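Local coordinates for carbohydrate binding protein, putative, cbp2D (Cellvibrio japonicus, PDB 7B21) that carries a covalently bound heme c in this cytochrome c domain of a longer, multi-domain protein and probably serves in electron transfer, at residues A[9-14]-A[81-86]; A[47-52]-A[61-66]. One frame throughout, in Å; residues are numbered along the deposited sequence.

Interaction 1 of 2, residues A[9-14]-A[81-86]; sequences RGANLW and DIEAFI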
loop_
_atom_site.group_PDB
_atom_site.type_symbol
_atom_site.label_atom_id
_atom_site.label_comp_id
_atom_site.label_asym_id
_atom_site.label_seq_id
_atom_site.Cartn_x
_atom_site.Cartn_y
_atom_site.Cartn_z
ATOM N N ARG A 9 10.532 3.459 -6.510
ATOM C CA ARG A 9 10.483 1.996 -6.491
ATOM C C ARG A 9 9.114 1.481 -6.033
ATOM O O ARG A 9 8.594 0.485 -6.577
ATOM C CB ARG A 9 11.548 1.387 -5.592
ATOM C CG ARG A 9 12.953 1.649 -6.080
ATOM C CD ARG A 9 13.953 0.758 -5.408
ATOM N NE ARG A 9 13.857 0.791 -3.990
ATOM C CZ ARG A 9 14.862 0.829 -3.164
ATOM N NH1 ARG A 9 16.086 0.676 -3.621
ATOM N NH2 ARG A 9 14.599 1.035 -1.876
ATOM N N GLY A 10 8.532 2.136 -5.055
ATOM C CA GLY A 10 7.199 1.733 -4.608
ATOM C C GLY A 10 6.145 1.805 -5.679
ATOM O O GLY A 10 5.219 0.984 -5.674
ATOM N N ALA A 11 6.275 2.739 -6.617
ATOM C CA ALA A 11 5.319 2.881 -7.733
ATOM C C ALA A 11 5.359 1.601 -8.584
ATOM O O ALA A 11 4.323 1.186 -9.125
ATOM C CB ALA A 11 5.642 4.094 -8.564
ATOM N N ASN A 12 6.526 0.990 -8.743
ATOM C CA ASN A 12 6.683 -0.259 -9.508
ATOM C C ASN A 12 6.159 -1.444 -8.699
ATOM O O ASN A 12 5.436 -2.310 -9.238
ATOM C CB ASN A 12 8.148 -0.503 -9.848
ATOM C CG ASN A 12 8.293 -1.838 -10.527
ATOM O OD1 ASN A 12 7.680 -2.040 -11.565
ATOM N ND2 ASN A 12 9.048 -2.745 -9.916
ATOM N N LEU A 13 6.550 -1.512 -7.433
ATOM C CA LEU A 13 6.110 -2.634 -6.571
ATOM C C LEU A 13 4.592 -2.630 -6.395
ATOM O O LEU A 13 4.003 -3.702 -6.224
ATOM C CB LEU A 13 6.811 -2.531 -5.217
ATOM C CG LEU A 13 8.301 -2.833 -5.247
ATOM C CD1 LEU A 13 8.981 -2.287 -3.999
ATOM C CD2 LEU A 13 8.531 -4.345 -5.370
ATOM N N TRP A 14 3.966 -1.482 -6.457
ATOM C CA TRP A 14 2.519 -1.377 -6.401
ATOM C C TRP A 14 1.890 -2.308 -7.433
ATOM O O TRP A 14 0.812 -2.894 -7.197
ATOM C CB TRP A 14 2.148 0.077 -6.664
ATOM C CG TRP A 14 0.689 0.312 -6.711
ATOM C CD1 TRP A 14 -0.085 0.438 -7.824
ATOM C CD2 TRP A 14 -0.212 0.329 -5.589
ATOM N NE1 TRP A 14 -1.402 0.532 -7.468
ATOM C CE2 TRP A 14 -1.497 0.482 -6.106
ATOM C CE3 TRP A 14 -0.029 0.271 -4.205
ATOM C CZ2 TRP A 14 -2.608 0.509 -5.277
ATOM C CZ3 TRP A 14 -1.129 0.310 -3.383
ATOM C CH2 TRP A 14 -2.407 0.385 -3.926
ATOM N N ASP A 81 8.958 0.964 0.637
ATOM C CA ASP A 81 8.877 1.633 -0.664
ATOM C C ASP A 81 7.429 1.924 -1.018
ATOM O O ASP A 81 7.098 3.021 -1.506
ATOM C CB ASP A 81 9.552 0.784 -1.731
ATOM C CG ASP A 81 11.061 0.699 -1.655
ATOM O OD1 ASP A 81 11.680 1.485 -0.894
ATOM O OD2 ASP A 81 11.609 -0.108 -2.397
ATOM N N ILE A 82 6.539 0.934 -0.863
ATOM C CA ILE A 82 5.153 1.189 -1.241
ATOM C C ILE A 82 4.539 2.220 -0.279
ATOM O O ILE A 82 3.771 3.053 -0.751
ATOM C CB ILE A 82 4.345 -0.121 -1.327
ATOM C CG1 ILE A 82 4.878 -1.042 -2.417
ATOM C CG2 ILE A 82 2.885 0.225 -1.608
ATOM C CD1 ILE A 82 4.171 -2.364 -2.533
ATOM N N GLU A 83 4.860 2.172 0.999
ATOM C CA GLU A 83 4.423 3.246 1.905
ATOM C C GLU A 83 4.778 4.605 1.321
ATOM O O GLU A 83 3.946 5.511 1.271
ATOM C CB GLU A 83 5.043 3.040 3.282
ATOM C CG GLU A 83 4.827 4.208 4.224
ATOM C CD GLU A 83 5.573 4.018 5.545
ATOM O OE1 GLU A 83 6.832 4.028 5.495
ATOM O OE2 GLU A 83 4.938 3.835 6.591
ATOM N N ALA A 84 6.045 4.758 0.934
ATOM C CA ALA A 84 6.493 6.066 0.414
ATOM C C ALA A 84 5.658 6.447 -0.820
ATOM O O ALA A 84 5.275 7.614 -0.981
ATOM C CB ALA A 84 7.970 6.025 0.105
ATOM N N PHE A 85 5.408 5.503 -1.695
ATOM C CA PHE A 85 4.597 5.761 -2.883
ATOM C C PHE A 85 3.181 6.212 -2.501
ATOM O O PHE A 85 2.697 7.237 -3.025
ATOM C CB PHE A 85 4.561 4.509 -3.760
ATOM C CG PHE A 85 3.620 4.607 -4.934
ATOM C CD1 PHE A 85 3.740 5.619 -5.876
ATOM C CD2 PHE A 85 2.653 3.665 -5.150
ATOM C CE1 PHE A 85 2.905 5.677 -6.969
ATOM C CE2 PHE A 85 1.805 3.711 -6.248
ATOM C CZ PHE A 85 1.945 4.714 -7.166
ATOM N N ILE A 86 2.528 5.489 -1.630
ATOM C CA ILE A 86 1.155 5.856 -1.213
ATOM C C ILE A 86 1.140 7.259 -0.612
ATOM O O ILE A 86 0.195 8.028 -0.856
ATOM C CB ILE A 86 0.619 4.807 -0.233
ATOM C CG1 ILE A 86 0.392 3.475 -0.943
ATOM C CG2 ILE A 86 -0.650 5.304 0.431
ATOM C CD1 ILE A 86 0.132 2.339 -0.007
#
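The segments 9-14 and 81-86 belong to the first and last helices of the domain, which cross almost at right angles: their N-to-C directions differ by 101° and the axes of these two segments come within 7.3 Å. Gly10 marks the crossing point. Its CA lies 4.0 Å from CA of Ile82, and it makes a CA-H...O contact, 3.4 Å from Gly10 CA to Asp81 O. A CB on Gly10 would collide with Asp81 O and Phe85 CB, so this spacing depends on the absent side chain. Around this point the side chains interlock. Phe85 lies against the 9-14 helix with one ring face over Ala11, whose CA sits 3.5 Å from the ring centroid in a CH-pi contact. The ring edge of Phe85 reaches Trp14, with Phe85 CE2 3.6 Å from Trp14 CG, and Trp89 meets both rings edge-to-face. Ile82 fills the other flank, its CG1 3.7 Å from Leu13 CB and its CG2 3.9 Å from Trp14 CE3. Trp14 and Ile82 also touch the heme, while Trp14 NE1 is hydrogen-bonded to Gly24 O. At the exposed end Arg9 forms a salt bridge with Asp81: NE to OD2 is 2.9 Å and NH2 to OD1 is 3.1 Å. Asp81 OD1 additionally accepts from the backbone N of Asp6 and from Gln77. This is the perpendicular N- and C-terminal helix pairing characteristic of class I cytochromes c. A glycine-mediated close approach, an apolar, aromatic interior reaching the heme and a salt bridge at the exposed edge together join the first and last helices of the domain.

Interaction 2 of 2, residues A[47-52]-A[61-66]; sequences YRHSRD and FISMWM. With NA (sodium ion), chain C; HEC (heme c), chain B; EDO (1,2-ethanediol), chain D; EDO (1,2-ethanediol), chain E.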
loop_
_atom_site.group_PDB
_atom_site.type_symbol
_atom_site.label_atom_id
_atom_site.label_comp_id
_atom_site.label_asym_id
_atom_site.label_seq_id
_atom_site.Cartn_x
_atom_site.Cartn_y
_atom_site.Cartn_z
ATOM N N TYR A 47 -2.862 2.874 10.427
ATOM C CA TYR A 47 -3.778 1.961 9.746
ATOM C C TYR A 47 -4.025 0.775 10.661
ATOM O O TYR A 47 -3.093 0.099 11.116
ATOM C CB TYR A 47 -3.183 1.509 8.411
ATOM C CG TYR A 47 -3.140 2.614 7.397
ATOM C CD1 TYR A 47 -2.141 3.564 7.385
ATOM C CD2 TYR A 47 -4.153 2.747 6.471
ATOM C CE1 TYR A 47 -2.165 4.631 6.492
ATOM C CE2 TYR A 47 -4.179 3.783 5.566
ATOM C CZ TYR A 47 -3.201 4.750 5.580
ATOM O OH TYR A 47 -3.235 5.830 4.746
ATOM N N ARG A 48 -5.308 0.472 10.857
ATOM C CA ARG A 48 -5.718 -0.677 11.687
ATOM C C ARG A 48 -6.588 -1.580 10.839
ATOM O O ARG A 48 -7.755 -1.314 10.610
ATOM C CB ARG A 48 -6.447 -0.279 12.970
ATOM C CG ARG A 48 -6.699 -1.470 13.883
ATOM C CD ARG A 48 -7.318 -1.018 15.189
ATOM N NE ARG A 48 -7.751 -2.170 15.956
ATOM C CZ ARG A 48 -7.874 -2.240 17.261
ATOM N NH1 ARG A 48 -7.574 -1.203 18.022
ATOM N NH2 ARG A 48 -8.333 -3.352 17.795
ATOM N N HIS A 49 -6.029 -2.693 10.388
ATOM C CA HIS A 49 -6.784 -3.716 9.656
ATOM C C HIS A 49 -7.938 -4.168 10.536
ATOM O O HIS A 49 -7.815 -4.229 11.782
ATOM C CB HIS A 49 -5.858 -4.886 9.333
ATOM C CG HIS A 49 -6.419 -5.877 8.378
ATOM N ND1 HIS A 49 -7.329 -6.838 8.774
ATOM C CD2 HIS A 49 -6.193 -6.058 7.053
ATOM C CE1 HIS A 49 -7.601 -7.600 7.719
ATOM N NE2 HIS A 49 -6.931 -7.135 6.637
ATOM N N SER A 50 -9.043 -4.522 9.904
ATOM C CA SER A 50 -10.230 -5.005 10.654
ATOM C C SER A 50 -9.909 -6.196 11.552
ATOM O O SER A 50 -10.627 -6.394 12.518
ATOM C CB SER A 50 -11.351 -5.324 9.728
ATOM O OG SER A 50 -11.049 -6.400 8.870
ATOM N N ARG A 51 -8.881 -6.970 11.267
ATOM C CA ARG A 51 -8.514 -8.148 12.073
ATOM C C ARG A 51 -7.360 -7.853 13.019
ATOM O O ARG A 51 -6.934 -8.763 13.740
ATOM C CB ARG A 51 -8.140 -9.318 11.170
ATOM C CG ARG A 51 -9.260 -9.849 10.280
ATOM C CD ARG A 51 -8.721 -10.997 9.371
ATOM N NE ARG A 51 -7.892 -12.025 10.048
ATOM C CZ ARG A 51 -6.938 -12.813 9.511
ATOM N NH1 ARG A 51 -6.673 -12.836 8.212
ATOM N NH2 ARG A 51 -6.306 -13.673 10.295
ATOM N N ASP A 52 -6.831 -6.643 13.016
ATOM C CA ASP A 52 -5.704 -6.298 13.891
ATOM C C ASP A 52 -6.227 -5.818 15.244
ATOM O O ASP A 52 -7.366 -5.453 15.383
ATOM C CB ASP A 52 -4.797 -5.283 13.224
ATOM C CG ASP A 52 -3.334 -5.325 13.643
ATOM O OD1 ASP A 52 -3.003 -5.882 14.692
ATOM O OD2 ASP A 52 -2.516 -4.782 12.861
ATOM N N PHE A 61 1.556 -2.095 8.412
ATOM C CA PHE A 61 0.264 -2.618 7.926
ATOM C C PHE A 61 0.492 -3.431 6.662
ATOM O O PHE A 61 -0.027 -4.515 6.500
ATOM C CB PHE A 61 -0.676 -1.437 7.686
ATOM C CG PHE A 61 -2.002 -1.856 7.064
ATOM C CD1 PHE A 61 -2.109 -2.121 5.703
ATOM C CD2 PHE A 61 -3.143 -1.946 7.836
ATOM C CE1 PHE A 61 -3.322 -2.502 5.156
ATOM C CE2 PHE A 61 -4.364 -2.265 7.274
ATOM C CZ PHE A 61 -4.439 -2.558 5.925
ATOM N N ILE A 62 1.259 -2.865 5.745
ATOM C CA ILE A 62 1.530 -3.556 4.457
ATOM C C ILE A 62 2.262 -4.856 4.732
ATOM O O ILE A 62 1.895 -5.928 4.211
ATOM C CB ILE A 62 2.277 -2.649 3.479
ATOM C CG1 ILE A 62 1.408 -1.450 3.075
ATOM C CG2 ILE A 62 2.767 -3.435 2.274
ATOM C CD1 ILE A 62 2.156 -0.360 2.361
ATOM N N SER A 63 3.319 -4.805 5.526
ATOM C CA SER A 63 4.079 -6.040 5.822
ATOM C C SER A 63 3.133 -7.111 6.373
ATOM O O SER A 63 3.175 -8.244 5.901
ATOM C CB SER A 63 5.208 -5.787 6.780
ATOM O OG SER A 63 6.222 -5.040 6.148
ATOM N N MET A 64 2.331 -6.760 7.370
ATOM C CA MET A 64 1.475 -7.745 8.051
ATOM C C MET A 64 0.330 -8.246 7.170
ATOM O O MET A 64 -0.008 -9.435 7.239
ATOM C CB MET A 64 0.874 -7.084 9.280
ATOM C CG MET A 64 1.847 -6.814 10.389
ATOM S SD MET A 64 1.078 -5.962 11.801
ATOM C CE MET A 64 0.051 -7.298 12.432
ATOM N N TRP A 65 -0.289 -7.365 6.397
ATOM C CA TRP A 65 -1.645 -7.633 5.915
ATOM C C TRP A 65 -1.766 -7.644 4.393
ATOM O O TRP A 65 -2.842 -8.045 3.919
ATOM C CB TRP A 65 -2.656 -6.643 6.496
ATOM C CG TRP A 65 -2.763 -6.680 7.978
ATOM C CD1 TRP A 65 -2.315 -5.730 8.847
ATOM C CD2 TRP A 65 -3.340 -7.720 8.788
ATOM N NE1 TRP A 65 -2.590 -6.103 10.145
ATOM C CE2 TRP A 65 -3.216 -7.309 10.133
ATOM C CE3 TRP A 65 -4.029 -8.894 8.474
ATOM C CZ2 TRP A 65 -3.706 -8.075 11.180
ATOM C CZ3 TRP A 65 -4.548 -9.615 9.522
ATOM C CH2 TRP A 65 -4.369 -9.227 10.854
ATOM N N MET A 66 -0.774 -7.203 3.632
ATOM C CA MET A 66 -0.979 -7.019 2.188
ATOM C C MET A 66 0.186 -7.614 1.426
ATOM O O MET A 66 1.316 -7.672 1.904
ATOM C CB MET A 66 -1.151 -5.540 1.861
ATOM C CG MET A 66 -2.394 -4.919 2.490
ATOM S SD MET A 66 -3.950 -5.521 1.784
ATOM C CE MET A 66 -4.936 -5.632 3.260
HETATM NA NA NA C . 2.895 -8.003 3.491
HETATM FE FE HEC B . -4.883 -3.936 0.348
HETATM C CHA HEC B . -6.763 -2.550 2.820
HETATM C CHB HEC B . -2.439 -1.665 0.913
HETATM C CHC HEC B . -2.934 -5.510 -1.943
HETATM C CHD HEC B . -7.466 -5.988 -0.442
HETATM N NA HEC B . -4.657 -2.425 1.594
HETATM C C1A HEC B . -5.577 -1.921 2.496
HETATM C C2A HEC B . -5.115 -0.698 3.066
HETATM C C3A HEC B . -3.891 -0.470 2.571
HETATM C C4A HEC B . -3.608 -1.540 1.632
HETATM C CMA HEC B . -2.930 0.624 2.916
HETATM C CAA HEC B . -5.870 0.164 4.053
HETATM C CBA HEC B . -6.751 1.198 3.313
HETATM C CGA HEC B . -7.448 2.195 4.159
HETATM O O1A HEC B . -7.280 2.207 5.385
HETATM O O2A HEC B . -8.167 3.054 3.544
HETATM N NB HEC B . -3.023 -3.659 -0.359
HETATM C C1B HEC B . -2.159 -2.659 -0.005
HETATM C C2B HEC B . -0.919 -2.805 -0.700
HETATM C C3B HEC B . -1.013 -3.926 -1.473
HETATM C C4B HEC B . -2.391 -4.422 -1.277
HETATM C CMB HEC B . 0.265 -1.902 -0.585
HETATM C CAB HEC B . 0.023 -4.565 -2.325
HETATM C CBB HEC B . 1.260 -4.989 -1.580
HETATM N NC HEC B . -5.133 -5.436 -0.928
HETATM C C1C HEC B . -4.245 -5.926 -1.834
HETATM C C2C HEC B . -4.841 -6.918 -2.672
HETATM C C3C HEC B . -6.156 -6.997 -2.314
HETATM C C4C HEC B . -6.331 -6.113 -1.201
HETATM C CMC HEC B . -4.132 -7.611 -3.805
HETATM C CAC HEC B . -7.258 -7.779 -2.952
HETATM C CBC HEC B . -7.060 -9.227 -3.113
HETATM N ND HEC B . -6.708 -4.264 1.100
HETATM C C1D HEC B . -7.619 -5.179 0.670
HETATM C C2D HEC B . -8.767 -5.210 1.563
HETATM C C3D HEC B . -8.553 -4.298 2.516
HETATM C C4D HEC B . -7.273 -3.654 2.195
HETATM C CMD HEC B . -9.954 -6.112 1.400
HETATM C CAD HEC B . -9.344 -4.054 3.757
HETATM C CBD HEC B . -8.680 -4.867 4.942
HETATM C CGD HEC B . -9.476 -4.856 6.210
HETATM O O1D HEC B . -9.251 -3.973 7.077
HETATM O O2D HEC B . -10.360 -5.753 6.355
HETATM C C1 EDO D . -9.265 2.056 10.832
HETATM O O1 EDO D . -9.548 0.870 10.130
HETATM C C2 EDO D . -8.315 2.904 10.072
HETATM O O2 EDO D . -7.162 2.214 9.684
HETATM C C1 EDO E . -7.536 3.988 17.365
HETATM O O1 EDO E . -6.443 4.370 18.154
HETATM C C2 EDO E . -7.965 2.590 17.629
HETATM O O2 EDO E . -6.976 1.591 17.476
#
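Phe61, on helix 58-65, packs its CD2 3.5 Å from Tyr47 CB and receives the edge of the Tyr47 ring on its face; its CE2 lies 3.6 Å from His49 N, while its CE1 approaches heme C2A at 3.3 Å. Ile62 and Ser63 make no contact with the loop; their carbonyl oxygens bind the sodium ion, each O 2.4 Å from NA. Met64 CE touches Asp52 OD2 at 3.6 Å. Trp65 makes the broadest contact: its six-membered ring stacks face-to-face on His49, centroids 4.1 Å apart and planes at 12°, and its NE1 donates to Asp52 OD2 at 3.0 Å, an oxygen that also salt-bridges Arg56. Met66, the first residue past the helix, binds heme FE through SD at 2.3 Å, opposite His23, and sodium through O at 2.3 Å; Glu71 and Cys74 complete the sodium site. His49 is sandwiched between Trp65 and a heme propionate, whose oxygens O1D and O2D are hydrogen-bonded by Ser50 N (2.9 Å) and OG (2.7 Å). Stacking and the Trp65-Asp52 hydrogen bond join the loop to the helix leading into axial Met66, and Ser50 ties the loop to the heme: the methionine side of a His/Met class I cytochrome c pocket.

In the fold
From the N terminus, helix 7-16 supplies the first half of interaction 1, and the chain then passes through the heme-attaching helix 19-23, with Cys19, Cys22 and axial His23, into a long loop. Its segment 47-52 meets helix 58-65 in interaction 2, closing a short loop with a segment that ends on Met66, the iron ligand. The chain continues past Glu71 and Cys74 of the sodium site into helix 76-86, whose Cys78 is disulfide-bonded to Cys74, and which returns to the first helix and closes the large loop of interaction 1. Interaction 2 is nested within interaction 1. Their centres lie about 17 Å apart, yet Ile62 packs against Ile82 and Ile86, joining the terminal helix pair to helix 58-65, which leads into Met66.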